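Local structure of Ras-3 from Cryphonectria parasitica (Cryphonectria parasitica, 4KU4) at residues G23-T28 / V90-V95; V143-D148 / V172-K177. The protein belongs to the Ras family of small guanine-nucleotide-binding proteins, with a P-loop NTPase fold, and holds guanosine-5'-diphosphate and magnesium in this crystal. All coordinates share one frame; numbering follows the deposited sequence.

Overall arrangement
Interactions 1 and 2 follow one another along the chain, the first closing before the second opens. They lie about 9 Å apart between centres, both reaching one six-stranded mixed sheet. Strands 88-94 and 140-145 are neighbours in that sheet, and strand 170-173 forms one edge. Interaction 1 packs the phosphate-binding loop 23-28 against the end of strand 88-94; interaction 2 joins strands 140-145 and 170-173 and the loops that run on from them. Both reach the same guanosine-5'-diphosphate, 23-28 at the phosphates and 143-148 with 172-177 at the base. K146 NZ, 2.8 Å from G24 O, probably hydrogen-bonds to it and ties the phosphate side of the pocket to the base side.

Interaction 1 of 2, residues G23-T28 / V90-V95; sequences GGVGKT and VIVFDV. With MG (magnesium ion), chain D; GDP (guanosine-5'-diphosphate), chain C.
V25 turns its two methyls onto the end of strand 88-94. CG2 sits over V92, 3.7 Å from V92 CG1 and close to V92 O. V25 CG1 lies along the next stretch of backbone, 3.8 Å from D94 N, and also meets D94 CB. V92 has CG1 anti to its backbone N (chi1 -172°), which carries that methyl to V25 and leaves CG2 beside the aliphatic part of K27. The K27 chain bends at chi3 and chi4 (-64° and -60°), curling its amine back to GDP O2B, 2.8 Å from NZ; the amides of G26 and K27 bind the same oxygen, with a weak bond from V25 N. G24 N reaches O3B at 2.7 Å, and T28 N takes O1B. T28 OG1 and O1B, with four waters, complete a six-ligand magnesium shell. All this is consistent with the Walker A (P-loop) arrangement of a Ras protein: backbone amides wrapped round a phosphate, G26 as N-cap of helix 27-35. D94 turns its carboxylate to T96 and K146. Strand 88-94 is flanked by strands 15-20 and 140-145, and S100 of helix 98-118 touches both V25 and F93.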
loop_
_atom_site.group_PDB
_atom_site.type_symbol
_atom_site.label_atom_id
_atom_site.label_comp_id
_atom_site.label_asym_id
_atom_site.label_seq_id
_atom_site.Cartn_x
_atom_site.Cartn_y
_atom_site.Cartn_z
ATOM N N GLY A 23 -1.165 12.321 -4.984
ATOM C CA GLY A 23 -1.540 12.089 -6.366
ATOM C C GLY A 23 -0.348 11.819 -7.259
ATOM O O GLY A 23 0.701 12.443 -7.114
ATOM N N GLY A 24 -0.516 10.876 -8.181
ATOM C CA GLY A 24 0.474 10.602 -9.195
ATOM C C GLY A 24 1.566 9.624 -8.802
ATOM O O GLY A 24 2.479 9.421 -9.578
ATOM N N VAL A 25 1.469 8.998 -7.624
ATOM C CA VAL A 25 2.567 8.136 -7.158
ATOM C C VAL A 25 2.449 6.734 -7.736
ATOM O O VAL A 25 3.442 5.995 -7.825
ATOM C CB VAL A 25 2.707 8.101 -5.621
ATOM C CG1 VAL A 25 3.181 9.489 -5.081
ATOM C CG2 VAL A 25 1.418 7.618 -4.959
ATOM N N GLY A 26 1.234 6.380 -8.141
ATOM C CA GLY A 26 1.003 5.084 -8.749
ATOM C C GLY A 26 0.001 4.217 -8.007
ATOM O O GLY A 26 -0.009 3.001 -8.208
ATOM N N LYS A 27 -0.823 4.809 -7.147
ATOM C CA LYS A 27 -1.811 4.025 -6.390
ATOM C C LYS A 27 -2.732 3.190 -7.288
ATOM O O LYS A 27 -2.805 1.953 -7.167
ATOM C CB LYS A 27 -2.646 4.918 -5.467
ATOM C CG LYS A 27 -1.840 5.654 -4.396
ATOM C CD LYS A 27 -2.740 6.458 -3.475
ATOM C CE LYS A 27 -3.479 7.585 -4.225
ATOM N NZ LYS A 27 -2.511 8.529 -4.852
ATOM N N THR A 28 -3.449 3.867 -8.182
ATOM C CA THR A 28 -4.363 3.189 -9.095
ATOM C C THR A 28 -3.666 2.142 -9.962
ATOM O O THR A 28 -4.169 1.022 -10.116
ATOM C CB THR A 28 -5.077 4.194 -10.011
ATOM O OG1 THR A 28 -5.841 5.102 -9.212
ATOM C CG2 THR A 28 -6.021 3.443 -10.965
ATOM N N VAL A 90 -1.231 0.253 2.447
ATOM C CA VAL A 90 -0.148 0.385 1.503
ATOM C C VAL A 90 0.023 1.874 1.249
ATOM O O VAL A 90 -0.844 2.511 0.645
ATOM C CB VAL A 90 -0.479 -0.339 0.202
ATOM C CG1 VAL A 90 0.661 -0.178 -0.805
ATOM C CG2 VAL A 90 -0.769 -1.829 0.481
ATOM N N ILE A 91 1.128 2.434 1.742
ATOM C CA ILE A 91 1.405 3.853 1.586
ATOM C C ILE A 91 2.454 4.032 0.501
ATOM O O ILE A 91 3.598 3.618 0.659
ATOM C CB ILE A 91 1.829 4.453 2.927
ATOM C CG1 ILE A 91 0.773 4.091 3.974
ATOM C CG2 ILE A 91 2.050 5.970 2.804
ATOM C CD1 ILE A 91 1.002 4.779 5.319
ATOM N N VAL A 92 2.030 4.616 -0.616
ATOM C CA VAL A 92 2.847 4.679 -1.821
ATOM C C VAL A 92 3.533 6.037 -2.012
ATOM O O VAL A 92 2.928 7.104 -1.824
ATOM C CB VAL A 92 1.980 4.382 -3.066
ATOM C CG1 VAL A 92 2.850 4.245 -4.309
ATOM C CG2 VAL A 92 1.167 3.120 -2.845
ATOM N N PHE A 93 4.803 5.990 -2.397
ATOM C CA PHE A 93 5.498 7.192 -2.852
ATOM C C PHE A 93 6.183 6.889 -4.187
ATOM O O PHE A 93 6.222 5.732 -4.617
ATOM C CB PHE A 93 6.470 7.720 -1.794
ATOM C CG PHE A 93 7.704 6.901 -1.617
ATOM C CD1 PHE A 93 8.865 7.214 -2.317
ATOM C CD2 PHE A 93 7.735 5.861 -0.696
ATOM C CE1 PHE A 93 10.029 6.474 -2.140
ATOM C CE2 PHE A 93 8.894 5.120 -0.505
ATOM C CZ PHE A 93 10.047 5.433 -1.228
ATOM N N ASP A 94 6.653 7.945 -4.850
ATOM C CA ASP A 94 7.219 7.880 -6.195
ATOM C C ASP A 94 8.697 8.092 -5.976
ATOM O O ASP A 94 9.088 9.116 -5.419
ATOM C CB ASP A 94 6.600 9.019 -7.029
ATOM C CG ASP A 94 7.172 9.128 -8.439
ATOM O OD1 ASP A 94 8.238 8.564 -8.743
ATOM O OD2 ASP A 94 6.526 9.806 -9.255
ATOM N N VAL A 95 9.526 7.122 -6.355
ATOM C CA VAL A 95 10.933 7.220 -6.005
ATOM C C VAL A 95 11.593 8.381 -6.740
ATOM O O VAL A 95 12.681 8.805 -6.360
ATOM C CB VAL A 95 11.743 5.917 -6.258
ATOM C CG1 VAL A 95 11.184 4.754 -5.433
ATOM C CG2 VAL A 95 11.810 5.598 -7.745
HETATM MG MG MG D . -5.478 7.194 -8.672
HETATM P PB GDP C . -2.126 7.796 -8.536
HETATM O O1B GDP C . -3.314 6.865 -8.596
HETATM O O2B GDP C . -1.344 7.539 -7.251
HETATM O O3B GDP C . -2.579 9.240 -8.601
HETATM O O3A GDP C . -1.158 7.468 -9.792
HETATM P PA GDP C . -1.564 6.747 -11.196
HETATM O O1A GDP C . -1.752 5.254 -11.040
HETATM O O2A GDP C . -2.767 7.384 -11.849
HETATM O "O5'" GDP C . -0.245 6.982 -12.075
HETATM C "C5'" GDP C . 0.180 8.324 -12.330
HETATM C "C4'" GDP C . 1.150 8.279 -13.499
HETATM O "O4'" GDP C . 2.248 7.487 -13.094
HETATM C "C3'" GDP C . 0.569 7.612 -14.730
HETATM O "O3'" GDP C . 1.034 8.295 -15.909
HETATM C "C2'" GDP C . 1.159 6.223 -14.691
HETATM O "O2'" GDP C . 1.304 5.667 -15.997
HETATM C "C1'" GDP C . 2.506 6.478 -14.046
HETATM N N9 GDP C . 3.024 5.320 -13.290
HETATM C C8 GDP C . 2.427 4.692 -12.258
HETATM N N7 GDP C . 3.211 3.690 -11.797
HETATM C C5 GDP C . 4.333 3.684 -12.538
HETATM C C6 GDP C . 5.570 2.891 -12.593
HETATM O O6 GDP C . 5.755 1.956 -11.796
HETATM N N1 GDP C . 6.490 3.214 -13.513
HETATM C C2 GDP C . 6.324 4.208 -14.387
HETATM N N2 GDP C . 7.311 4.442 -15.285
HETATM N N3 GDP C . 5.209 4.981 -14.402
HETATM C C4 GDP C . 4.207 4.758 -13.519
HETATM O O HOH W 1 -5.263 7.657 -10.808
HETATM O O HOH W 2 -5.187 9.328 -8.190
HETATM O O HOH W 3 -7.573 7.489 -9.045
HETATM O O HOH W 4 -5.603 6.664 -6.583
#

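Interaction 2 of 2, residues V143-D148 / V172-K177; sequences VGNKCD and VETSAK. With GDP (guanosine-5'-diphosphate), chain C.
V143 and G144 pair in parallel with V172 and E173, and backbone hydrogen bonds carry the pairing into the loops: G144 N to V172 O, T174 N to G144 O, then C147 N to T174 O. The V143 and T174 side chains cross at about a right angle, with V143 CG1 3.7 Å from T174 CG2.

Side-chain bonds take over nearer the nucleotide. N145 OD1 accepts twice, from A176 N in the carbonyl plane on a lone pair (3.1 Å) and from T174 OG1, tilted 26° from that plane (2.9 Å). The amide's other end, ND2, binds V25 O and lies 3.0 Å from GDP N7. S175 OG donates to D148 OD1 at 2.6 Å, coming from above the carboxylate plane, and also meets L178 N.

The base is held by two hydrogen bonds to D148 and by the methylenes of two lysines against its faces. D148 takes GDP N1 on OD1 (2.7 Å) and N2 on OD2 (2.8 Å). The extended K146 chain lies over one face, running towards the ribose, and K177 CB packs against the other, 3.6 Å from N1, so the base is sandwiched between two aliphatic chains.

This matches the NKxD and SAK motifs of Ras proteins. The paired carboxylate bonds read the N1-H and amino edge of guanine. S175 is second-shell and probably steadies D148, whereas N145 has both roles, with ND2 at N7 and OD1 holding the A176 amide beside O6.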
loop_
_atom_site.group_PDB
_atom_site.type_symbol
_atom_site.label_atom_id
_atom_site.label_comp_id
_atom_site.label_asym_id
_atom_site.label_seq_id
_atom_site.Cartn_x
_atom_site.Cartn_y
_atom_site.Cartn_z
ATOM N N VAL A 143 5.665 1.754 0.077
ATOM C CA VAL A 143 6.001 1.284 -1.258
ATOM C C VAL A 143 6.699 2.367 -2.061
ATOM O O VAL A 143 6.157 3.448 -2.259
ATOM C CB VAL A 143 4.745 0.810 -2.019
ATOM C CG1 VAL A 143 5.057 0.553 -3.497
ATOM C CG2 VAL A 143 4.147 -0.430 -1.368
ATOM N N GLY A 144 7.913 2.090 -2.507
ATOM C CA GLY A 144 8.618 3.015 -3.390
ATOM C C GLY A 144 8.334 2.611 -4.825
ATOM O O GLY A 144 8.968 1.695 -5.339
ATOM N N ASN A 145 7.388 3.298 -5.467
ATOM C CA ASN A 145 6.934 2.913 -6.802
ATOM C C ASN A 145 7.693 3.658 -7.890
ATOM O O ASN A 145 8.377 4.643 -7.611
ATOM C CB ASN A 145 5.431 3.153 -6.949
ATOM C CG ASN A 145 4.865 2.548 -8.234
ATOM O OD1 ASN A 145 5.192 1.416 -8.596
ATOM N ND2 ASN A 145 3.991 3.293 -8.911
ATOM N N LYS A 146 7.567 3.157 -9.118
ATOM C CA LYS A 146 8.254 3.676 -10.299
ATOM C C LYS A 146 9.749 3.360 -10.255
ATOM O O LYS A 146 10.579 4.157 -10.691
ATOM C CB LYS A 146 8.005 5.182 -10.498
ATOM C CG LYS A 146 6.572 5.647 -10.254
ATOM C CD LYS A 146 6.250 6.897 -11.054
ATOM C CE LYS A 146 4.843 7.417 -10.730
ATOM N NZ LYS A 146 4.653 8.816 -11.216
ATOM N N CYS A 147 10.094 2.183 -9.743
ATOM C CA CYS A 147 11.506 1.832 -9.630
ATOM C C CYS A 147 12.151 1.536 -10.994
ATOM O O CYS A 147 13.370 1.444 -11.098
ATOM C CB CYS A 147 11.797 0.652 -8.605
ATOM S SG CYS A 147 11.074 -0.947 -9.114
ATOM N N ASP A 148 11.329 1.384 -12.031
ATOM C CA ASP A 148 11.840 1.224 -13.399
ATOM C C ASP A 148 12.473 2.537 -13.870
ATOM O O ASP A 148 13.184 2.574 -14.875
ATOM C CB ASP A 148 10.717 0.815 -14.353
ATOM C CG ASP A 148 9.556 1.786 -14.329
ATOM O OD1 ASP A 148 8.818 1.795 -13.324
ATOM O OD2 ASP A 148 9.391 2.559 -15.290
ATOM N N VAL A 172 8.812 -1.994 0.371
ATOM C CA VAL A 172 9.008 -2.729 -0.873
ATOM C C VAL A 172 9.089 -1.757 -2.044
ATOM O O VAL A 172 8.298 -0.821 -2.135
ATOM C CB VAL A 172 7.856 -3.717 -1.138
ATOM C CG1 VAL A 172 8.053 -4.410 -2.478
ATOM C CG2 VAL A 172 7.779 -4.749 -0.032
ATOM N N GLU A 173 10.034 -1.990 -2.951
ATOM C CA GLU A 173 10.144 -1.174 -4.161
ATOM C C GLU A 173 9.413 -1.880 -5.299
ATOM O O GLU A 173 9.538 -3.102 -5.470
ATOM C CB GLU A 173 11.595 -0.878 -4.503
ATOM C CG GLU A 173 12.145 0.179 -3.578
ATOM C CD GLU A 173 13.206 1.022 -4.219
ATOM O OE1 GLU A 173 13.706 0.634 -5.297
ATOM O OE2 GLU A 173 13.537 2.078 -3.649
ATOM N N THR A 174 8.652 -1.113 -6.072
ATOM C CA THR A 174 7.813 -1.692 -7.114
ATOM C C THR A 174 7.799 -0.929 -8.420
ATOM O O THR A 174 8.244 0.219 -8.486
ATOM C CB THR A 174 6.306 -1.678 -6.655
ATOM O OG1 THR A 174 5.872 -0.325 -6.437
ATOM C CG2 THR A 174 6.116 -2.501 -5.386
ATOM N N SER A 175 7.348 -1.605 -9.477
ATOM C CA SER A 175 7.076 -0.919 -10.733
ATOM C C SER A 175 5.703 -1.386 -11.180
ATOM O O SER A 175 5.557 -2.504 -11.660
ATOM C CB SER A 175 8.103 -1.177 -11.832
ATOM O OG SER A 175 7.685 -0.569 -13.047
ATOM N N ALA A 176 4.685 -0.560 -10.938
ATOM C CA ALA A 176 3.337 -0.848 -11.398
ATOM C C ALA A 176 3.319 -1.065 -12.897
ATOM O O ALA A 176 2.486 -1.811 -13.414
ATOM C CB ALA A 176 2.401 0.302 -11.025
ATOM N N LYS A 177 4.229 -0.399 -13.597
ATOM C CA LYS A 177 4.245 -0.441 -15.058
ATOM C C LYS A 177 4.726 -1.803 -15.526
ATOM O O LYS A 177 4.144 -2.394 -16.433
ATOM C CB LYS A 177 5.140 0.672 -15.619
ATOM C CG LYS A 177 5.253 0.678 -17.139
ATOM C CD LYS A 177 6.329 1.644 -17.616
ATOM C CE LYS A 177 6.712 1.358 -19.063
ATOM N NZ LYS A 177 7.859 2.170 -19.541
HETATM P PB GDP C . -2.126 7.796 -8.536
HETATM O O1B GDP C . -3.314 6.865 -8.596
HETATM O O2B GDP C . -1.344 7.539 -7.251
HETATM O O3B GDP C . -2.579 9.240 -8.601
HETATM O O3A GDP C . -1.158 7.468 -9.792
HETATM P PA GDP C . -1.564 6.747 -11.196
HETATM O O1A GDP C . -1.752 5.254 -11.040
HETATM O O2A GDP C . -2.767 7.384 -11.849
HETATM O "O5'" GDP C . -0.245 6.982 -12.075
HETATM C "C5'" GDP C . 0.180 8.324 -12.330
HETATM C "C4'" GDP C . 1.150 8.279 -13.499
HETATM O "O4'" GDP C . 2.248 7.487 -13.094
HETATM C "C3'" GDP C . 0.569 7.612 -14.730
HETATM O "O3'" GDP C . 1.034 8.295 -15.909
HETATM C "C2'" GDP C . 1.159 6.223 -14.691
HETATM O "O2'" GDP C . 1.304 5.667 -15.997
HETATM C "C1'" GDP C . 2.506 6.478 -14.046
HETATM N N9 GDP C . 3.024 5.320 -13.290
HETATM C C8 GDP C . 2.427 4.692 -12.258
HETATM N N7 GDP C . 3.211 3.690 -11.797
HETATM C C5 GDP C . 4.333 3.684 -12.538
HETATM C C6 GDP C . 5.570 2.891 -12.593
HETATM O O6 GDP C . 5.755 1.956 -11.796
HETATM N N1 GDP C . 6.490 3.214 -13.513
HETATM C C2 GDP C . 6.324 4.208 -14.387
HETATM N N2 GDP C . 7.311 4.442 -15.285
HETATM N N3 GDP C . 5.209 4.981 -14.402
HETATM C C4 GDP C . 4.207 4.758 -13.519
HETATM O O HOH W 5 10.543 2.467 -17.688
#